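Local coordinates for protein MmcR (Streptomyces lavendulae, PDB 3GWZ) that methylates the quinone hydroxyl of 6-demethylmitomycins A and B with S-adenosyl-L-methionine, making the methoxy group of mitomycins A and B, at residues A[278-283]-A[323-328]; A[303-308]-A[337-342]; A[319-324]-A[331-336]. All blocks are in the same frame, centred on the assembly; numbering follows the deposited sequence.

In the fold
The three contacts converge on the loop bearing the probable general base H279 in the methyltransferase domain, contact 2 from further out. Contact 1 places L325 of helix 316-329 on the H279 ring and brings D280 of the cofactor pocket alongside; contact 3 ties the same helix to the chain that follows it and holds the backbone of E333. Their centres lie about 7 Å apart, and E333 OE1 is hydrogen-bonded to H279 ND1 at 2.9 Å. Contact 2, its centre about 14 Å from that of contact 1, packs helix 336-344 against strand 302-308. That strand ends in the substrate-binding N308, whose ND2 is hydrogen-bonded to E333 OE2 at 2.7 Å.

Contact 1: residues A[278-283]-A[323-328]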
ATOM      1  N   LEU A 278     -26.482 -19.825  -7.899  1.00 12.23           N
ATOM      2  CA  LEU A 278     -27.166 -21.111  -7.980  1.00 13.68           C
ATOM      3  C   LEU A 278     -26.248 -22.268  -7.606  1.00 14.01           C
ATOM      4  O   LEU A 278     -26.708 -23.275  -7.088  1.00 12.13           O
ATOM      5  CB  LEU A 278     -27.779 -21.333  -9.362  1.00 13.02           C
ATOM      6  CG  LEU A 278     -28.856 -20.306  -9.711  1.00 14.97           C
ATOM      7  CD1 LEU A 278     -29.441 -20.600 -11.084  1.00 17.39           C
ATOM      8  CD2 LEU A 278     -29.951 -20.292  -8.635  1.00 13.20           C
ATOM      9  N   HIS A 279     -24.949 -22.126  -7.851  1.00 12.19           N
ATOM     10  CA  HIS A 279     -24.040 -23.219  -7.516  1.00 13.17           C
ATOM     11  C   HIS A 279     -23.829 -23.400  -6.003  1.00 13.11           C
ATOM     12  O   HIS A 279     -23.210 -24.379  -5.568  1.00 12.43           O
ATOM     13  CB  HIS A 279     -22.725 -23.128  -8.304  1.00 13.67           C
ATOM     14  CG  HIS A 279     -21.814 -22.021  -7.873  1.00 13.00           C
ATOM     15  ND1 HIS A 279     -20.552 -21.855  -8.406  1.00 14.75           N
ATOM     16  CD2 HIS A 279     -21.961 -21.041  -6.949  1.00 13.03           C
ATOM     17  CE1 HIS A 279     -19.967 -20.814  -7.841  1.00 14.85           C
ATOM     18  NE2 HIS A 279     -20.799 -20.303  -6.950  1.00 14.25           N
ATOM     19  N   ASP A 280     -24.370 -22.480  -5.207  1.00 11.56           N
ATOM     20  CA  ASP A 280     -24.370 -22.634  -3.752  1.00 10.36           C
ATOM     21  C   ASP A 280     -25.466 -23.566  -3.261  1.00 11.38           C
ATOM     22  O   ASP A 280     -25.436 -23.978  -2.102  1.00 12.25           O
ATOM     23  CB  ASP A 280     -24.583 -21.293  -3.056  1.00 10.71           C
ATOM     24  CG  ASP A 280     -23.476 -20.307  -3.338  1.00 13.55           C
ATOM     25  OD1 ASP A 280     -22.364 -20.739  -3.703  1.00 13.49           O
ATOM     26  OD2 ASP A 280     -23.724 -19.099  -3.191  1.00 12.69           O
ATOM     27  N   TRP A 281     -26.434 -23.883  -4.125  1.00 13.24           N
ATOM     28  CA  TRP A 281     -27.687 -24.507  -3.682  1.00 14.41           C
ATOM     29  C   TRP A 281     -27.971 -25.878  -4.300  1.00 16.93           C
ATOM     30  O   TRP A 281     -27.586 -26.144  -5.439  1.00 13.02           O
ATOM     31  CB  TRP A 281     -28.861 -23.549  -3.956  1.00 11.99           C
ATOM     32  CG  TRP A 281     -28.667 -22.208  -3.286  1.00 12.82           C
ATOM     33  CD1 TRP A 281     -28.214 -21.046  -3.867  1.00 12.02           C
ATOM     34  CD2 TRP A 281     -28.878 -21.908  -1.902  1.00 13.83           C
ATOM     35  NE1 TRP A 281     -28.139 -20.045  -2.920  1.00 13.84           N
ATOM     36  CE2 TRP A 281     -28.542 -20.550  -1.709  1.00 14.17           C
ATOM     37  CE3 TRP A 281     -29.313 -22.659  -0.801  1.00 15.05           C
ATOM     38  CZ2 TRP A 281     -28.634 -19.932  -0.464  1.00 13.46           C
ATOM     39  CZ3 TRP A 281     -29.415 -22.042   0.423  1.00 14.51           C
ATOM     40  CH2 TRP A 281     -29.074 -20.695   0.588  1.00 14.64           C
ATOM     41  N   ASP A 282     -28.656 -26.745  -3.554  1.00 16.89           N
ATOM     42  CA  ASP A 282     -29.056 -28.044  -4.110  1.00 18.17           C
ATOM     43  C   ASP A 282     -30.214 -27.878  -5.093  1.00 16.16           C
ATOM     44  O   ASP A 282     -30.740 -26.774  -5.264  1.00 16.99           O
ATOM     45  CB  ASP A 282     -29.374 -29.086  -3.015  1.00 16.28           C
ATOM     46  CG  ASP A 282     -30.605 -28.732  -2.184  1.00 20.37           C
ATOM     47  OD1 ASP A 282     -31.463 -27.951  -2.639  1.00 17.85           O
ATOM     48  OD2 ASP A 282     -30.709 -29.248  -1.053  1.00 21.95           O
ATOM     49  N   ASP A 283     -30.602 -28.968  -5.752  1.00 14.65           N
ATOM     50  CA  ASP A 283     -31.603 -28.888  -6.816  1.00 15.26           C
ATOM     51  C   ASP A 283     -32.915 -28.275  -6.341  1.00 19.44           C
ATOM     52  O   ASP A 283     -33.461 -27.386  -6.992  1.00 17.97           O
ATOM     53  CB  ASP A 283     -31.860 -30.270  -7.431  1.00 23.94           C
ATOM     54  CG  ASP A 283     -30.692 -30.770  -8.260  1.00 25.93           C
ATOM     55  OD1 ASP A 283     -29.706 -30.018  -8.446  1.00 20.80           O
ATOM     56  OD2 ASP A 283     -30.755 -31.924  -8.728  1.00 27.47           O
ATOM     57  N   LEU A 323     -15.459 -28.771  -5.089  1.00 12.27           N
ATOM     58  CA  LEU A 323     -15.290 -29.402  -3.779  1.00 11.89           C
ATOM     59  C   LEU A 323     -15.390 -28.379  -2.639  1.00 12.32           C
ATOM     60  O   LEU A 323     -15.935 -28.680  -1.592  1.00 13.66           O
ATOM     61  CB  LEU A 323     -13.957 -30.168  -3.704  1.00  9.83           C
ATOM     62  CG  LEU A 323     -13.898 -31.248  -2.616  1.00 13.62           C
ATOM     63  CD1 LEU A 323     -14.955 -32.329  -2.870  1.00 13.76           C
ATOM     64  CD2 LEU A 323     -12.502 -31.857  -2.535  1.00 14.83           C
ATOM     65  N   LEU A 324     -14.859 -27.176  -2.844  1.00  9.43           N
ATOM     66  CA  LEU A 324     -15.030 -26.090  -1.874  1.00  9.53           C
ATOM     67  C   LEU A 324     -16.528 -25.756  -1.660  1.00  9.65           C
ATOM     68  O   LEU A 324     -16.974 -25.539  -0.524  1.00 11.38           O
ATOM     69  CB  LEU A 324     -14.261 -24.827  -2.312  1.00  9.80           C
ATOM     70  CG  LEU A 324     -14.359 -23.603  -1.374  1.00 12.15           C
ATOM     71  CD1 LEU A 324     -13.682 -23.858  -0.026  1.00  8.65           C
ATOM     72  CD2 LEU A 324     -13.792 -22.320  -2.003  1.00 13.64           C
ATOM     73  N   LEU A 325     -17.301 -25.716  -2.743  1.00  9.85           N
ATOM     74  CA  LEU A 325     -18.733 -25.449  -2.612  1.00 11.88           C
ATOM     75  C   LEU A 325     -19.392 -26.504  -1.733  1.00 11.20           C
ATOM     76  O   LEU A 325     -20.247 -26.197  -0.890  1.00 13.50           O
ATOM     77  CB  LEU A 325     -19.408 -25.441  -3.988  1.00 10.86           C
ATOM     78  CG  LEU A 325     -19.054 -24.279  -4.917  1.00 13.01           C
ATOM     79  CD1 LEU A 325     -19.582 -24.558  -6.325  1.00 12.61           C
ATOM     80  CD2 LEU A 325     -19.625 -22.984  -4.376  1.00 15.84           C
ATOM     81  N   LEU A 326     -18.996 -27.754  -1.938  1.00 11.02           N
ATOM     82  CA  LEU A 326     -19.541 -28.864  -1.158  1.00 12.47           C
ATOM     83  C   LEU A 326     -19.290 -28.630   0.325  1.00 13.14           C
ATOM     84  O   LEU A 326     -20.197 -28.678   1.156  1.00 11.32           O
ATOM     85  CB  LEU A 326     -18.894 -30.176  -1.600  1.00 12.03           C
ATOM     86  CG  LEU A 326     -19.066 -31.373  -0.659  1.00 14.64           C
ATOM     87  CD1 LEU A 326     -20.504 -31.835  -0.671  1.00 12.58           C
ATOM     88  CD2 LEU A 326     -18.125 -32.507  -1.068  1.00 13.49           C
ATOM     89  N   VAL A 327     -18.035 -28.357   0.648  1.00 13.46           N
ATOM     90  CA  VAL A 327     -17.621 -28.180   2.026  1.00 10.20           C
ATOM     91  C   VAL A 327     -18.296 -26.987   2.717  1.00 13.07           C
ATOM     92  O   VAL A 327     -18.787 -27.110   3.842  1.00 13.14           O
ATOM     93  CB  VAL A 327     -16.077 -28.070   2.075  1.00 13.36           C
ATOM     94  CG1 VAL A 327     -15.603 -27.457   3.371  1.00 17.88           C
ATOM     95  CG2 VAL A 327     -15.484 -29.446   1.855  1.00 11.04           C
ATOM     96  N   LEU A 328     -18.347 -25.842   2.045  1.00  9.52           N
ATOM     97  CA  LEU A 328     -18.822 -24.625   2.691  1.00 11.67           C
ATOM     98  C   LEU A 328     -20.346 -24.558   2.803  1.00 11.10           C
ATOM     99  O   LEU A 328     -20.880 -24.236   3.858  1.00 11.10           O
ATOM    100  CB  LEU A 328     -18.322 -23.378   1.955  1.00  8.02           C
ATOM    101  CG  LEU A 328     -16.810 -23.135   1.962  1.00  9.06           C
ATOM    102  CD1 LEU A 328     -16.498 -21.836   1.238  1.00 14.35           C
ATOM    103  CD2 LEU A 328     -16.290 -23.090   3.389  1.00 11.14           C
TER
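L325 meets H279 and D280 with its two methyl groups: CD1 lies on the imidazole, CD2 between the imidazole and the D280 carboxylate. The first interaction is a CH-pi contact: CD1 of L325 sits over one face of the H279 ring, 3.9 Å from the ring centroid and 26° off the ring normal. The methyl is displaced toward the rim, so the closest pair is L325 CD1 with H279 ND1 at 3.5 Å. A chi1 of 72° sets the ring on the side of the backbone where L325 lies. The second interaction is van der Waals contact with a polar group. L325 CD2 rests 3.6 Å from D280 OD1 and 3.9 Å from H279 NE2; the fork straddles the ring face and the carboxylate oxygen, crossing each side chain at roughly a right angle. No hydrogen bond links the two segments. The polar partner of H279 ND1 is E333, while D280 and W281 touch the bound S-adenosyl-L-homocysteine. The apolar leucine thus lines one face of the inferred proton acceptor and adjoins the cofactor pocket. In the fold, 278-283 runs from a short 3-10 turn in the loop after strand 271-275 to the first residue of helix 283-296, with L278 packed on V305 of strand 302-308. Helix 316-329 faces it; its L323 and L324 both lie on W143 of helix 137-144, and L323 also on L94 and L324 on W50 of the second subunit.

Contact 2: residues A[303-308]-A[337-342]; sequences LLVIDN and SEFAAL
F339 points from its helix to strand 302-308, CZ leading, and V305 and D307 receive it. The two residues meet the ring differently. The CG1 methyl of V305 lies over one face, coming within 4.3 Å of F339 CZ; this methyl is anti to the backbone N (chi1 169°), which turns it to the phenyl. D307 comes obliquely to the same end, with CB 4.4 Å from F339 CZ, so the methylene rather than the carboxylate is the part that touches. The CA atoms of V305 and F339 are 9.2 Å apart, and the phenyl and the V305 side chain together bridge that gap, in a helix-on-sheet packing of the Rossmann-like methyltransferase fold. R334 adds to the setting of the ring, its side chain touching F339 and L342 from the loop before the helix.

The carboxylate of D307 is engaged away from the phenyl. N308 N donates to D307 OD1 at 3.0 Å, bent to 147° and arriving on the anti side, 15° out of the carboxylate plane; H276 ND1 is a further partner of OD1, and OD2 has a weak bond with H279 N. Chemically, then, the aspartate divides its roles: its CB joins the apolar packing, while its oxygens tie the strand end to the loop bearing the probable catalytic base, next to substrate-binding N308.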
ATOM      1  N   LEU A 303     -33.291 -13.899 -18.448  1.00 18.48           N
ATOM      2  CA  LEU A 303     -32.526 -14.227 -17.251  1.00 17.02           C
ATOM      3  C   LEU A 303     -31.149 -14.699 -17.681  1.00 17.21           C
ATOM      4  O   LEU A 303     -31.035 -15.541 -18.580  1.00 15.41           O
ATOM      5  CB  LEU A 303     -33.217 -15.334 -16.452  1.00 15.13           C
ATOM      6  CG  LEU A 303     -32.386 -16.014 -15.355  1.00 17.70           C
ATOM      7  CD1 LEU A 303     -31.975 -15.011 -14.290  1.00 14.99           C
ATOM      8  CD2 LEU A 303     -33.177 -17.157 -14.724  1.00 17.72           C
ATOM      9  N   LEU A 304     -30.112 -14.134 -17.068  1.00 12.64           N
ATOM     10  CA  LEU A 304     -28.748 -14.588 -17.305  1.00 17.06           C
ATOM     11  C   LEU A 304     -28.227 -15.335 -16.085  1.00 18.61           C
ATOM     12  O   LEU A 304     -27.893 -14.729 -15.070  1.00 13.60           O
ATOM     13  CB  LEU A 304     -27.810 -13.415 -17.601  1.00 13.76           C
ATOM     14  CG  LEU A 304     -28.238 -12.439 -18.699  1.00 18.73           C
ATOM     15  CD1 LEU A 304     -27.135 -11.407 -18.934  1.00 19.38           C
ATOM     16  CD2 LEU A 304     -28.576 -13.183 -19.988  1.00 18.20           C
ATOM     17  N   VAL A 305     -28.161 -16.655 -16.186  1.00 15.35           N
ATOM     18  CA  VAL A 305     -27.493 -17.429 -15.169  1.00 12.51           C
ATOM     19  C   VAL A 305     -26.005 -17.411 -15.509  1.00 16.65           C
ATOM     20  O   VAL A 305     -25.592 -17.889 -16.557  1.00 13.50           O
ATOM     21  CB  VAL A 305     -28.028 -18.873 -15.099  1.00 14.29           C
ATOM     22  CG1 VAL A 305     -27.121 -19.716 -14.205  1.00 16.56           C
ATOM     23  CG2 VAL A 305     -29.446 -18.872 -14.555  1.00 17.17           C
ATOM     24  N   ILE A 306     -25.205 -16.816 -14.634  1.00 14.64           N
ATOM     25  CA  ILE A 306     -23.781 -16.669 -14.895  1.00 13.28           C
ATOM     26  C   ILE A 306     -23.013 -17.518 -13.894  1.00 15.97           C
ATOM     27  O   ILE A 306     -22.957 -17.201 -12.709  1.00 14.98           O
ATOM     28  CB  ILE A 306     -23.365 -15.189 -14.815  1.00 11.38           C
ATOM     29  CG1 ILE A 306     -24.222 -14.371 -15.793  1.00 16.03           C
ATOM     30  CG2 ILE A 306     -21.878 -15.023 -15.118  1.00 11.90           C
ATOM     31  CD1 ILE A 306     -24.118 -12.866 -15.612  1.00 15.98           C
ATOM     32  N   ASP A 307     -22.454 -18.626 -14.355  1.00 16.15           N
ATOM     33  CA  ASP A 307     -21.818 -19.531 -13.403  1.00 16.35           C
ATOM     34  C   ASP A 307     -20.760 -20.406 -14.054  1.00 20.19           C
ATOM     35  O   ASP A 307     -20.533 -20.338 -15.267  1.00 16.78           O
ATOM     36  CB  ASP A 307     -22.870 -20.379 -12.666  1.00 14.92           C
ATOM     37  CG  ASP A 307     -22.690 -20.348 -11.147  1.00 21.22           C
ATOM     38  OD1 ASP A 307     -21.526 -20.334 -10.686  1.00 22.11           O
ATOM     39  OD2 ASP A 307     -23.707 -20.336 -10.409  1.00 18.63           O
ATOM     40  N   ASN A 308     -20.086 -21.193 -13.225  1.00 16.31           N
ATOM     41  CA  ASN A 308     -19.091 -22.130 -13.703  1.00 18.51           C
ATOM     42  C   ASN A 308     -19.835 -23.323 -14.289  1.00 20.41           C
ATOM     43  O   ASN A 308     -20.662 -23.926 -13.613  1.00 28.21           O
ATOM     44  CB  ASN A 308     -18.181 -22.554 -12.544  1.00 17.18           C
ATOM     45  CG  ASN A 308     -17.557 -21.358 -11.822  1.00 16.51           C
ATOM     46  OD1 ASN A 308     -17.100 -20.412 -12.456  1.00 18.78           O
ATOM     47  ND2 ASN A 308     -17.546 -21.398 -10.492  1.00 13.62           N
ATOM     48  N   SER A 337     -26.710 -29.027 -19.221  1.00 19.81           N
ATOM     49  CA  SER A 337     -27.873 -29.910 -19.275  1.00 24.22           C
ATOM     50  C   SER A 337     -28.495 -30.097 -17.896  1.00 25.45           C
ATOM     51  O   SER A 337     -29.714 -30.212 -17.758  1.00 17.17           O
ATOM     52  CB  SER A 337     -27.519 -31.272 -19.886  1.00 26.96           C
ATOM     53  OG  SER A 337     -26.584 -31.974 -19.091  1.00 31.43           O
ATOM     54  N   GLU A 338     -27.657 -30.133 -16.869  1.00 21.59           N
ATOM     55  CA  GLU A 338     -28.176 -30.162 -15.508  1.00 21.39           C
ATOM     56  C   GLU A 338     -28.965 -28.893 -15.178  1.00 17.62           C
ATOM     57  O   GLU A 338     -30.050 -28.962 -14.594  1.00 20.59           O
ATOM     58  CB  GLU A 338     -27.043 -30.428 -14.505  1.00 19.97           C
ATOM     59  CG  GLU A 338     -26.680 -31.912 -14.445  1.00 23.15           C
ATOM     60  CD  GLU A 338     -25.354 -32.187 -13.757  1.00 27.25           C
ATOM     61  OE1 GLU A 338     -24.549 -31.249 -13.586  1.00 21.10           O
ATOM     62  OE2 GLU A 338     -25.116 -33.353 -13.393  1.00 30.18           O
ATOM     63  N   PHE A 339     -28.437 -27.730 -15.558  1.00 16.00           N
ATOM     64  CA  PHE A 339     -29.176 -26.494 -15.347  1.00 16.42           C
ATOM     65  C   PHE A 339     -30.491 -26.530 -16.138  1.00 19.72           C
ATOM     66  O   PHE A 339     -31.546 -26.156 -15.623  1.00 16.76           O
ATOM     67  CB  PHE A 339     -28.357 -25.269 -15.768  1.00 12.07           C
ATOM     68  CG  PHE A 339     -27.510 -24.688 -14.667  1.00 18.43           C
ATOM     69  CD1 PHE A 339     -28.082 -24.270 -13.474  1.00 24.23           C
ATOM     70  CD2 PHE A 339     -26.141 -24.546 -14.833  1.00 26.08           C
ATOM     71  CE1 PHE A 339     -27.295 -23.735 -12.459  1.00 22.28           C
ATOM     72  CE2 PHE A 339     -25.352 -24.004 -13.826  1.00 24.95           C
ATOM     73  CZ  PHE A 339     -25.932 -23.597 -12.643  1.00 16.61           C
ATOM     74  N   ALA A 340     -30.413 -26.982 -17.389  1.00 20.24           N
ATOM     75  CA  ALA A 340     -31.577 -26.995 -18.280  1.00 19.02           C
ATOM     76  C   ALA A 340     -32.720 -27.812 -17.692  1.00 20.28           C
ATOM     77  O   ALA A 340     -33.885 -27.426 -17.798  1.00 20.28           O
ATOM     78  CB  ALA A 340     -31.187 -27.526 -19.657  1.00 20.14           C
ATOM     79  N   ALA A 341     -32.383 -28.941 -17.071  1.00 19.23           N
ATOM     80  CA  ALA A 341     -33.385 -29.771 -16.413  1.00 20.83           C
ATOM     81  C   ALA A 341     -34.096 -29.029 -15.282  1.00 20.50           C
ATOM     82  O   ALA A 341     -35.324 -29.126 -15.136  1.00 19.08           O
ATOM     83  CB  ALA A 341     -32.752 -31.060 -15.891  1.00 23.97           C
ATOM     84  N   LEU A 342     -33.328 -28.295 -14.474  1.00 18.42           N
ATOM     85  CA  LEU A 342     -33.905 -27.509 -13.383  1.00 17.93           C
ATOM     86  C   LEU A 342     -34.700 -26.326 -13.943  1.00 15.26           C
ATOM     87  O   LEU A 342     -35.757 -25.966 -13.424  1.00 21.48           O
ATOM     88  CB  LEU A 342     -32.806 -27.024 -12.427  1.00 17.56           C
ATOM     89  CG  LEU A 342     -31.980 -28.145 -11.779  1.00 18.30           C
ATOM     90  CD1 LEU A 342     -30.773 -27.586 -11.037  1.00 16.46           C
ATOM     91  CD2 LEU A 342     -32.834 -29.007 -10.834  1.00 19.60           C
TER

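Contact 3: residues A[319-324]-A[331-336]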
ATOM      1  N   LEU A 319     -12.769 -28.261 -10.665  1.00 12.91           N
ATOM      2  CA  LEU A 319     -13.214 -29.306  -9.758  1.00 16.38           C
ATOM      3  C   LEU A 319     -12.833 -29.024  -8.292  1.00 13.73           C
ATOM      4  O   LEU A 319     -13.552 -29.409  -7.371  1.00 14.43           O
ATOM      5  CB  LEU A 319     -12.705 -30.673 -10.231  1.00 12.94           C
ATOM      6  CG  LEU A 319     -13.219 -31.091 -11.620  1.00 15.61           C
ATOM      7  CD1 LEU A 319     -12.779 -32.513 -11.952  1.00 15.86           C
ATOM      8  CD2 LEU A 319     -14.746 -30.995 -11.692  1.00 12.83           C
ATOM      9  N   PHE A 320     -11.707 -28.355  -8.066  1.00 12.42           N
ATOM     10  CA  PHE A 320     -11.361 -27.955  -6.703  1.00 13.73           C
ATOM     11  C   PHE A 320     -12.407 -26.980  -6.152  1.00 12.85           C
ATOM     12  O   PHE A 320     -12.848 -27.100  -5.011  1.00 10.89           O
ATOM     13  CB  PHE A 320      -9.950 -27.344  -6.636  1.00 13.25           C
ATOM     14  CG  PHE A 320      -8.856 -28.373  -6.581  1.00 12.87           C
ATOM     15  CD1 PHE A 320      -8.775 -29.256  -5.512  1.00 13.68           C
ATOM     16  CD2 PHE A 320      -7.913 -28.462  -7.597  1.00 14.74           C
ATOM     17  CE1 PHE A 320      -7.772 -30.211  -5.459  1.00 15.76           C
ATOM     18  CE2 PHE A 320      -6.915 -29.411  -7.551  1.00 14.83           C
ATOM     19  CZ  PHE A 320      -6.838 -30.284  -6.480  1.00 17.26           C
ATOM     20  N   VAL A 321     -12.819 -26.022  -6.972  1.00 10.67           N
ATOM     21  CA  VAL A 321     -13.834 -25.068  -6.529  1.00 11.49           C
ATOM     22  C   VAL A 321     -15.159 -25.785  -6.267  1.00 12.84           C
ATOM     23  O   VAL A 321     -15.878 -25.446  -5.337  1.00 12.16           O
ATOM     24  CB  VAL A 321     -14.017 -23.924  -7.540  1.00 14.82           C
ATOM     25  CG1 VAL A 321     -15.230 -23.067  -7.160  1.00 15.78           C
ATOM     26  CG2 VAL A 321     -12.757 -23.067  -7.572  1.00 17.76           C
ATOM     27  N   ASP A 322     -15.466 -26.790  -7.082  1.00 12.77           N
ATOM     28  CA  ASP A 322     -16.655 -27.609  -6.861  1.00 14.48           C
ATOM     29  C   ASP A 322     -16.627 -28.262  -5.474  1.00 13.16           C
ATOM     30  O   ASP A 322     -17.640 -28.323  -4.783  1.00 12.62           O
ATOM     31  CB  ASP A 322     -16.762 -28.702  -7.926  1.00 10.95           C
ATOM     32  CG  ASP A 322     -17.898 -29.675  -7.645  1.00 17.05           C
ATOM     33  OD1 ASP A 322     -19.071 -29.333  -7.953  1.00 16.22           O
ATOM     34  OD2 ASP A 322     -17.619 -30.781  -7.120  1.00 14.58           O
ATOM     35  N   LEU A 323     -15.459 -28.771  -5.089  1.00 12.27           N
ATOM     36  CA  LEU A 323     -15.290 -29.402  -3.779  1.00 11.89           C
ATOM     37  C   LEU A 323     -15.390 -28.379  -2.639  1.00 12.32           C
ATOM     38  O   LEU A 323     -15.935 -28.680  -1.592  1.00 13.66           O
ATOM     39  CB  LEU A 323     -13.957 -30.168  -3.704  1.00  9.83           C
ATOM     40  CG  LEU A 323     -13.898 -31.248  -2.616  1.00 13.62           C
ATOM     41  CD1 LEU A 323     -14.955 -32.329  -2.870  1.00 13.76           C
ATOM     42  CD2 LEU A 323     -12.502 -31.857  -2.535  1.00 14.83           C
ATOM     43  N   LEU A 324     -14.859 -27.176  -2.844  1.00  9.43           N
ATOM     44  CA  LEU A 324     -15.030 -26.090  -1.874  1.00  9.53           C
ATOM     45  C   LEU A 324     -16.528 -25.756  -1.660  1.00  9.65           C
ATOM     46  O   LEU A 324     -16.974 -25.539  -0.524  1.00 11.38           O
ATOM     47  CB  LEU A 324     -14.261 -24.827  -2.312  1.00  9.80           C
ATOM     48  CG  LEU A 324     -14.359 -23.603  -1.374  1.00 12.15           C
ATOM     49  CD1 LEU A 324     -13.682 -23.858  -0.026  1.00  8.65           C
ATOM     50  CD2 LEU A 324     -13.792 -22.320  -2.003  1.00 13.64           C
ATOM     51  N   GLY A 331     -22.949 -26.919  -1.889  1.00  9.74           N
ATOM     52  CA  GLY A 331     -23.214 -26.647  -3.288  1.00 14.26           C
ATOM     53  C   GLY A 331     -22.490 -27.582  -4.234  1.00 14.88           C
ATOM     54  O   GLY A 331     -21.895 -28.566  -3.817  1.00 13.82           O
ATOM     55  N   ALA A 332     -22.547 -27.258  -5.523  1.00 14.79           N
ATOM     56  CA  ALA A 332     -21.969 -28.085  -6.573  1.00 13.39           C
ATOM     57  C   ALA A 332     -22.049 -27.327  -7.885  1.00 13.60           C
ATOM     58  O   ALA A 332     -23.009 -26.598  -8.126  1.00 15.83           O
ATOM     59  CB  ALA A 332     -22.733 -29.403  -6.701  1.00 13.70           C
ATOM     60  N   GLU A 333     -21.043 -27.506  -8.731  1.00 13.91           N
ATOM     61  CA  GLU A 333     -21.089 -26.973 -10.088  1.00 14.22           C
ATOM     62  C   GLU A 333     -21.936 -27.909 -10.920  1.00 16.57           C
ATOM     63  O   GLU A 333     -22.029 -29.108 -10.621  1.00 15.57           O
ATOM     64  CB  GLU A 333     -19.680 -26.868 -10.687  1.00 17.15           C
ATOM     65  CG  GLU A 333     -18.673 -26.109  -9.822  1.00 13.59           C
ATOM     66  CD  GLU A 333     -18.909 -24.600  -9.793  1.00 18.02           C
ATOM     67  OE1 GLU A 333     -20.027 -24.149 -10.135  1.00 19.52           O
ATOM     68  OE2 GLU A 333     -17.972 -23.858  -9.413  1.00 16.88           O
ATOM     69  N   ARG A 334     -22.549 -27.364 -11.966  1.00 14.90           N
ATOM     70  CA  ARG A 334     -23.437 -28.129 -12.825  1.00 17.35           C
ATOM     71  C   ARG A 334     -23.047 -27.968 -14.297  1.00 18.24           C
ATOM     72  O   ARG A 334     -22.394 -26.988 -14.670  1.00 18.02           O
ATOM     73  CB  ARG A 334     -24.883 -27.661 -12.629  1.00 13.47           C
ATOM     74  CG  ARG A 334     -25.548 -28.145 -11.333  1.00 15.60           C
ATOM     75  CD  ARG A 334     -26.884 -27.426 -11.137  1.00 18.05           C
ATOM     76  NE  ARG A 334     -27.549 -27.815  -9.902  1.00 16.05           N
ATOM     77  CZ  ARG A 334     -27.523 -27.103  -8.779  1.00 19.52           C
ATOM     78  NH1 ARG A 334     -26.864 -25.942  -8.732  1.00 14.50           N
ATOM     79  NH2 ARG A 334     -28.171 -27.546  -7.706  1.00 15.04           N
ATOM     80  N   SER A 335     -23.439 -28.942 -15.115  1.00 14.97           N
ATOM     81  CA  SER A 335     -23.326 -28.835 -16.568  1.00 18.58           C
ATOM     82  C   SER A 335     -24.516 -28.037 -17.090  1.00 20.52           C
ATOM     83  O   SER A 335     -25.488 -27.825 -16.368  1.00 17.72           O
ATOM     84  CB  SER A 335     -23.337 -30.223 -17.209  1.00 21.67           C
ATOM     85  OG  SER A 335     -24.638 -30.782 -17.164  1.00 20.80           O
ATOM     86  N   GLU A 336     -24.450 -27.593 -18.340  1.00 20.73           N
ATOM     87  CA  GLU A 336     -25.584 -26.874 -18.914  1.00 21.54           C
ATOM     88  C   GLU A 336     -26.851 -27.735 -18.932  1.00 18.70           C
ATOM     89  O   GLU A 336     -27.933 -27.236 -18.681  1.00 20.05           O
ATOM     90  CB  GLU A 336     -25.261 -26.351 -20.319  1.00 25.51           C
ATOM     91  CG  GLU A 336     -26.352 -25.477 -20.911  1.00 27.91           C
ATOM     92  CD  GLU A 336     -25.977 -24.886 -22.266  1.00 36.67           C
ATOM     93  OE1 GLU A 336     -24.813 -24.460 -22.444  1.00 38.33           O
ATOM     94  OE2 GLU A 336     -26.857 -24.842 -23.150  1.00 37.26           O
TER
HETATM   95  O   HOH W   1     -20.370 -31.339  -9.339  1.00 23.73           O
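With CG trans to N (chi1 174°), D322 swings its carboxylate off the helix flank until OD1 meets the backbone N of E333, while E333 bends at its second torsion (chi2 -73°), which carries its carboxylate past V321. The two meet where the chain of this Rossmann-like methyltransferase domain leaves helix 316-329 and runs back alongside it in extended form, until S335 serves as N-cap of helix 336-344. At the centre is a hydrogen bond from E333 N to D322 OD1, 2.8 Å long and nearly straight at 164°, with the donor close to the line of the carboxylate C-O bond. Around it the fit is close: A332 CA lies 3.4 Å from D322 OD1, and the aliphatic parts pair up, D322 CB with E333 CG at 3.7 Å. V321 crosses the bent glutamate obliquely, its CG1 touching E333 OE2 at 3.6 Å.

Each carboxylate also has work beyond this contact. D322 OD2 forms a salt bridge with R90 NE of the second subunit, and R90 of that subunit also bonds G331 O, so the start of this loop is tied to the second subunit. E333 instead faces the active site, its two oxygens bonded to the substrate-binding N308 and to H279. The bond from D322 holds the E333 backbone, and with the bent chi2 this is consistent with a second-shell role for the glutamate carboxylate. A water completes the link by donating two hydrogen bonds, to D322 OD1 at 2.8 Å and to E333 O at 3.1 Å.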